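Local coordinates for Bd3460 (PDB 5CEC), which binds the predatory endopeptidase Bd3459 as its ankyrin-repeat immunity protein, and so probably protects the predator from its own enzyme, at residues T62-M68 and N88-N94; L67-M72 and E97-A103. All coordinates share one frame; numbering follows the deposited sequence.

Contact 1 (T62-M68 and N88-N94)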
loop_
_atom_site.group_PDB
_atom_site.type_symbol
_atom_site.label_atom_id
_atom_site.label_comp_id
_atom_site.label_asym_id
_atom_site.label_seq_id
_atom_site.Cartn_x
_atom_site.Cartn_y
_atom_site.Cartn_z
ATOM N N THR B 62 -12.453 17.423 -15.523
ATOM C CA THR B 62 -11.381 18.043 -14.727
ATOM C C THR B 62 -10.014 18.025 -15.444
ATOM O O THR B 62 -9.000 18.341 -14.844
ATOM C CB THR B 62 -11.230 17.406 -13.319
ATOM O OG1 THR B 62 -10.543 16.147 -13.389
ATOM C CG2 THR B 62 -12.576 17.226 -12.631
ATOM N N GLY B 63 -10.023 17.679 -16.736
ATOM C CA GLY B 63 -8.845 17.683 -17.621
ATOM C C GLY B 63 -8.033 16.419 -17.636
ATOM O O GLY B 63 -6.919 16.415 -18.159
ATOM N N MET B 64 -8.557 15.342 -17.050
ATOM C CA MET B 64 -7.818 14.080 -16.966
ATOM C C MET B 64 -7.888 13.288 -18.253
ATOM O O MET B 64 -8.931 13.230 -18.929
ATOM C CB MET B 64 -8.360 13.210 -15.829
ATOM C CG MET B 64 -8.289 13.856 -14.454
ATOM S SD MET B 64 -6.603 14.036 -13.851
ATOM C CE MET B 64 -6.199 12.343 -13.424
ATOM N N THR B 65 -6.795 12.615 -18.531
ATOM C CA THR B 65 -6.676 11.617 -19.587
ATOM C C THR B 65 -6.482 10.230 -18.976
ATOM O O THR B 65 -6.134 10.101 -17.801
ATOM C CB THR B 65 -5.433 11.877 -20.423
ATOM O OG1 THR B 65 -4.276 11.814 -19.576
ATOM C CG2 THR B 65 -5.513 13.230 -21.127
ATOM N N PRO B 66 -6.644 9.178 -19.793
ATOM C CA PRO B 66 -6.263 7.837 -19.346
ATOM C C PRO B 66 -4.846 7.764 -18.808
ATOM O O PRO B 66 -4.597 7.074 -17.799
ATOM C CB PRO B 66 -6.397 6.999 -20.627
ATOM C CG PRO B 66 -7.467 7.699 -21.394
ATOM C CD PRO B 66 -7.307 9.152 -21.116
ATOM N N LEU B 67 -3.903 8.386 -19.502
ATOM C CA LEU B 67 -2.514 8.307 -19.069
ATOM C C LEU B 67 -2.321 8.916 -17.685
ATOM O O LEU B 67 -1.559 8.378 -16.871
ATOM C CB LEU B 67 -1.600 8.999 -20.090
ATOM C CG LEU B 67 -0.109 8.866 -19.806
ATOM C CD1 LEU B 67 0.355 7.440 -19.938
ATOM C CD2 LEU B 67 0.702 9.797 -20.672
ATOM N N MET B 68 -2.946 10.063 -17.431
ATOM C CA MET B 68 -2.854 10.680 -16.095
ATOM C C MET B 68 -3.400 9.759 -15.025
ATOM O O MET B 68 -2.809 9.658 -13.950
ATOM C CB MET B 68 -3.588 12.008 -16.041
ATOM C CG MET B 68 -2.957 13.136 -16.831
ATOM S SD MET B 68 -4.187 14.451 -16.949
ATOM C CE MET B 68 -3.590 15.305 -18.390
ATOM N N ASN B 88 -0.407 11.523 -26.248
ATOM C CA ASN B 88 0.294 12.769 -25.954
ATOM C C ASN B 88 0.679 12.813 -24.478
ATOM O O ASN B 88 -0.164 12.642 -23.588
ATOM C CB ASN B 88 -0.545 14.000 -26.339
ATOM C CG ASN B 88 0.243 15.319 -26.148
ATOM O OD1 ASN B 88 0.422 15.752 -25.033
ATOM N ND2 ASN B 88 0.780 15.909 -27.235
ATOM N N LEU B 89 1.960 13.062 -24.207
ATOM C CA LEU B 89 2.462 13.024 -22.844
ATOM C C LEU B 89 2.264 14.288 -22.059
ATOM O O LEU B 89 2.406 14.273 -20.830
ATOM C CB LEU B 89 3.946 12.654 -22.819
ATOM C CG LEU B 89 4.404 11.366 -23.520
ATOM C CD1 LEU B 89 5.877 11.106 -23.303
ATOM C CD2 LEU B 89 3.581 10.177 -23.047
ATOM N N GLU B 90 1.927 15.377 -22.730
ATOM C CA GLU B 90 2.024 16.715 -22.155
ATOM C C GLU B 90 0.703 17.417 -21.876
ATOM O O GLU B 90 0.689 18.584 -21.418
ATOM C CB GLU B 90 2.929 17.581 -23.015
ATOM C CG GLU B 90 4.303 16.999 -23.263
ATOM C CD GLU B 90 5.076 16.597 -22.036
ATOM O OE1 GLU B 90 4.883 17.165 -20.943
ATOM O OE2 GLU B 90 5.910 15.680 -22.164
ATOM N N LEU B 91 -0.404 16.708 -22.068
ATOM C CA LEU B 91 -1.691 17.271 -21.656
ATOM C C LEU B 91 -1.681 17.487 -20.153
ATOM O O LEU B 91 -0.961 16.816 -19.410
ATOM C CB LEU B 91 -2.841 16.389 -22.107
ATOM C CG LEU B 91 -2.956 16.225 -23.631
ATOM C CD1 LEU B 91 -3.970 15.169 -23.979
ATOM C CD2 LEU B 91 -3.310 17.550 -24.275
ATOM N N LYS B 92 -2.468 18.458 -19.704
ATOM C CA LYS B 92 -2.517 18.864 -18.306
ATOM C C LYS B 92 -3.934 18.869 -17.785
ATOM O O LYS B 92 -4.874 19.247 -18.501
ATOM C CB LYS B 92 -1.918 20.257 -18.128
ATOM C CG LYS B 92 -0.430 20.276 -18.381
ATOM C CD LYS B 92 0.098 21.666 -18.436
ATOM C CE LYS B 92 1.570 21.686 -18.708
ATOM N NZ LYS B 92 1.939 23.034 -19.217
ATOM N N ASN B 93 -4.097 18.441 -16.539
ATOM C CA ASN B 93 -5.417 18.552 -15.888
ATOM C C ASN B 93 -5.672 19.966 -15.398
ATOM O O ASN B 93 -4.869 20.862 -15.611
ATOM C CB ASN B 93 -5.562 17.536 -14.765
ATOM C CG ASN B 93 -4.834 17.954 -13.505
ATOM O OD1 ASN B 93 -3.779 18.567 -13.581
ATOM N ND2 ASN B 93 -5.422 17.698 -12.335
ATOM N N ASN B 94 -6.761 20.148 -14.657
ATOM C CA ASN B 94 -7.062 21.483 -14.100
ATOM C C ASN B 94 -6.070 21.990 -13.057
ATOM O O ASN B 94 -5.950 23.196 -12.880
ATOM C CB ASN B 94 -8.512 21.578 -13.603
ATOM C CG ASN B 94 -8.827 20.662 -12.425
ATOM O OD1 ASN B 94 -8.034 19.808 -12.039
ATOM N ND2 ASN B 94 -10.013 20.802 -11.898
HETATM O O HOH W 1 -8.305 17.020 -11.961
HETATM O O HOH W 2 -2.030 12.671 -20.767
#
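Thr62 and Asn94 are joined by the one direct hydrogen bond between these segments: Asn94 N donates to Thr62 O over 2.9 Å, with the donor tilted 28° from the carbonyl plane. Beside it a water bridges three side chains. It accepts from Asn93 ND2, donates to Asn94 OD1 and is hydrogen-bonded to Thr62 OG1 at 2.8 Å. Gly63 CA and Asn93 CA form the closest CA pair, at 3.9 Å, an approach that Gly63 permits by having no side chain. Gly63 O receives a CA-H...O contact from Asn93 CA at 3.5 Å.

Sulfur and methyl groups fill the middle. Met64 lies alongside Asn93, its SD 3.8 Å from Asn93 CB. Met68, extended beyond CG, brings its CE against the peptide between Leu91 and Lys92, 3.2 Å from Leu91 O, while the side chains of Thr65 and Leu91 cross at about a right angle, CG2 touching CD1. Farther along, Leu67 CD2 touches Leu89 CD2 at 3.8 Å.

The helix start is secured by Thr65. With chi1 at 60°, OG1 sits where it accepts a nearly straight bond from Met68 N (3.1 Å, 166°), and Met68 SD takes a weak bond from Thr65 N in return, completing a capping box.

Asn93 OD1 accepts from Glu97 N; the side-chain ND2 of Asn93 donates to Ser393 OG, and that of Asn94 to Lys390 O, of the Bd3459 chain. Thr-Pro-Leu at a capped helix start, paired with the loop leading to the next repeat, is the hallmark of an ankyrin repeat, and Asn93 and Asn94 at its end touch Bd3459 directly.

Contact 2 (L67-M72 and E97-A103)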
loop_
_atom_site.group_PDB
_atom_site.type_symbol
_atom_site.label_atom_id
_atom_site.label_comp_id
_atom_site.label_asym_id
_atom_site.label_seq_id
_atom_site.Cartn_x
_atom_site.Cartn_y
_atom_site.Cartn_z
ATOM N N LEU B 67 -3.903 8.386 -19.502
ATOM C CA LEU B 67 -2.514 8.307 -19.069
ATOM C C LEU B 67 -2.321 8.916 -17.685
ATOM O O LEU B 67 -1.559 8.378 -16.871
ATOM C CB LEU B 67 -1.600 8.999 -20.090
ATOM C CG LEU B 67 -0.109 8.866 -19.806
ATOM C CD1 LEU B 67 0.355 7.440 -19.938
ATOM C CD2 LEU B 67 0.702 9.797 -20.672
ATOM N N MET B 68 -2.946 10.063 -17.431
ATOM C CA MET B 68 -2.854 10.680 -16.095
ATOM C C MET B 68 -3.400 9.759 -15.025
ATOM O O MET B 68 -2.809 9.658 -13.950
ATOM C CB MET B 68 -3.588 12.008 -16.041
ATOM C CG MET B 68 -2.957 13.136 -16.831
ATOM S SD MET B 68 -4.187 14.451 -16.949
ATOM C CE MET B 68 -3.590 15.305 -18.390
ATOM N N ASN B 69 -4.540 9.143 -15.294
ATOM C CA ASN B 69 -5.109 8.187 -14.375
ATOM C C ASN B 69 -4.185 7.011 -14.098
ATOM O O ASN B 69 -4.005 6.631 -12.943
ATOM C CB ASN B 69 -6.449 7.693 -14.921
ATOM C CG ASN B 69 -7.593 8.608 -14.585
ATOM O OD1 ASN B 69 -8.101 8.570 -13.480
ATOM N ND2 ASN B 69 -8.015 9.429 -15.538
ATOM N N ALA B 70 -3.594 6.424 -15.144
ATOM C CA ALA B 70 -2.688 5.295 -14.973
ATOM C C ALA B 70 -1.448 5.704 -14.179
ATOM O O ALA B 70 -0.952 4.943 -13.352
ATOM C CB ALA B 70 -2.280 4.742 -16.320
ATOM N N ALA B 71 -0.918 6.888 -14.474
ATOM C CA ALA B 71 0.267 7.396 -13.792
ATOM C C ALA B 71 0.011 7.650 -12.302
ATOM O O ALA B 71 0.819 7.246 -11.469
ATOM C CB ALA B 71 0.769 8.651 -14.460
ATOM N N MET B 72 -1.095 8.330 -12.002
ATOM C CA MET B 72 -1.484 8.653 -10.618
ATOM C C MET B 72 -1.671 7.384 -9.794
ATOM O O MET B 72 -1.305 7.333 -8.630
ATOM C CB MET B 72 -2.788 9.462 -10.604
ATOM C CG MET B 72 -3.401 9.733 -9.228
ATOM S SD MET B 72 -4.731 10.945 -9.296
ATOM C CE MET B 72 -5.560 10.267 -10.675
ATOM N N GLU B 97 -1.125 19.692 -14.175
ATOM C CA GLU B 97 -0.219 18.565 -14.097
ATOM C C GLU B 97 -0.281 17.647 -15.289
ATOM O O GLU B 97 -1.348 17.234 -15.731
ATOM C CB GLU B 97 -0.480 17.779 -12.821
ATOM C CG GLU B 97 -0.047 18.544 -11.575
ATOM C CD GLU B 97 -0.161 17.751 -10.286
ATOM O OE1 GLU B 97 -1.144 16.990 -10.143
ATOM O OE2 GLU B 97 0.733 17.916 -9.421
ATOM N N THR B 98 0.894 17.314 -15.808
ATOM C CA THR B 98 1.021 16.262 -16.808
ATOM C C THR B 98 1.058 14.900 -16.100
ATOM O O THR B 98 1.158 14.813 -14.841
ATOM C CB THR B 98 2.301 16.376 -17.626
ATOM O OG1 THR B 98 3.410 16.131 -16.761
ATOM C CG2 THR B 98 2.438 17.756 -18.301
ATOM N N ALA B 99 0.936 13.834 -16.875
ATOM C CA ALA B 99 1.065 12.482 -16.343
ATOM C C ALA B 99 2.324 12.282 -15.509
ATOM O O ALA B 99 2.272 11.629 -14.464
ATOM C CB ALA B 99 1.012 11.418 -17.444
ATOM N N LEU B 100 3.443 12.850 -15.962
ATOM C CA LEU B 100 4.685 12.708 -15.209
ATOM C C LEU B 100 4.567 13.388 -13.850
ATOM O O LEU B 100 5.055 12.843 -12.835
ATOM C CB LEU B 100 5.864 13.257 -16.017
ATOM C CG LEU B 100 7.215 13.218 -15.298
ATOM C CD1 LEU B 100 7.601 11.817 -14.803
ATOM C CD2 LEU B 100 8.304 13.753 -16.222
ATOM N N ALA B 101 3.959 14.563 -13.804
ATOM C CA ALA B 101 3.688 15.187 -12.505
ATOM C C ALA B 101 2.796 14.348 -11.630
ATOM O O ALA B 101 3.093 14.220 -10.444
ATOM C CB ALA B 101 3.111 16.571 -12.679
ATOM N N PHE B 102 1.763 13.750 -12.171
ATOM C CA PHE B 102 0.927 12.821 -11.391
ATOM C C PHE B 102 1.738 11.679 -10.811
ATOM O O PHE B 102 1.562 11.325 -9.648
ATOM C CB PHE B 102 -0.231 12.273 -12.214
ATOM C CG PHE B 102 -1.417 13.168 -12.256
ATOM C CD1 PHE B 102 -2.282 13.180 -11.188
ATOM C CD2 PHE B 102 -1.687 14.019 -13.338
ATOM C CE1 PHE B 102 -3.381 14.008 -11.166
ATOM C CE2 PHE B 102 -2.828 14.825 -13.321
ATOM C CZ PHE B 102 -3.662 14.806 -12.233
ATOM N N ALA B 103 2.641 11.116 -11.609
ATOM C CA ALA B 103 3.432 9.978 -11.153
ATOM C C ALA B 103 4.343 10.401 -10.006
ATOM O O ALA B 103 4.362 9.763 -8.954
ATOM C CB ALA B 103 4.253 9.409 -12.293
#
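Leu67 presses its CD2 against Ala99 CB at 3.6 Å, opening the packing of two successive predicted ankyrin repeats through their first helices. Helices 67-72 and 99-103 run nearly parallel, 18° apart, with their axes 7.7 Å from one another, a close approach made possible by the alanines between them. With CG anti to the backbone N (chi1 -175°), the leucine side chain reaches across to the start of the neighbouring helix, where Thr98 is the N-cap and OG1 takes a weak bond from Ala101 N.

Met68, the next residue, turns to Phe102. Its CB and CG lie obliquely against CD2 and CE2 of the Phe102 ring, with CG 3.8 Å from CD2. SD makes an oblique Met-aromatic contact, 5.0 Å from the ring centroid, and CE ends near Glu97 O.

Ala71 makes the closest contact between the two helices, its CB 3.3 Å from Ala99 O. The same methyl also meets those of Ala99 and Ala103. Val111 of helix 109-117 packs on both Ala71 and Ala103, so that helix, which lies in the same predicted repeat as helix 99-105, adjoins this alanine cluster.

Met72 runs side by side with Phe102 and points the same way. Chi1 (173°) and an extended chi2 carry SD beside CD1 and CE1, forming a second oblique Met-aromatic contact, and the bend at chi3 turns only CE; the two methionines thus meet different sides of the ring's outline. Arg392 of the Bd3459 chain also packs on Phe102, while Glu97 hydrogen-bonds through OE1 to Ser393 of that chain. The same carboxylate oxygen, Glu97 OE1, lies 3.8 Å above the plane of the Phe102 ring, over its centre.

Overall arrangement
From the N terminus, the chain passes through 62-68 into helix 66-72, then through helix 76-84 to the loop 88-94. Contact 1 closes this excursion within one predicted ankyrin repeat, bringing the loop back against the helix start. The chain continues to 97-103, where contact 2 links that same helix to the first helix of the next predicted repeat. Because the four segments alternate along the chain, the two closures cross, with Leu67 and Met68 serving both. Their centres are about 7 Å apart, and Met64 and Asn93 from contact 1 both touch Phe102 from contact 2. Packing within and between the repeats thus meets at Phe102, and residues of both contacts also touch the Bd3459 chain.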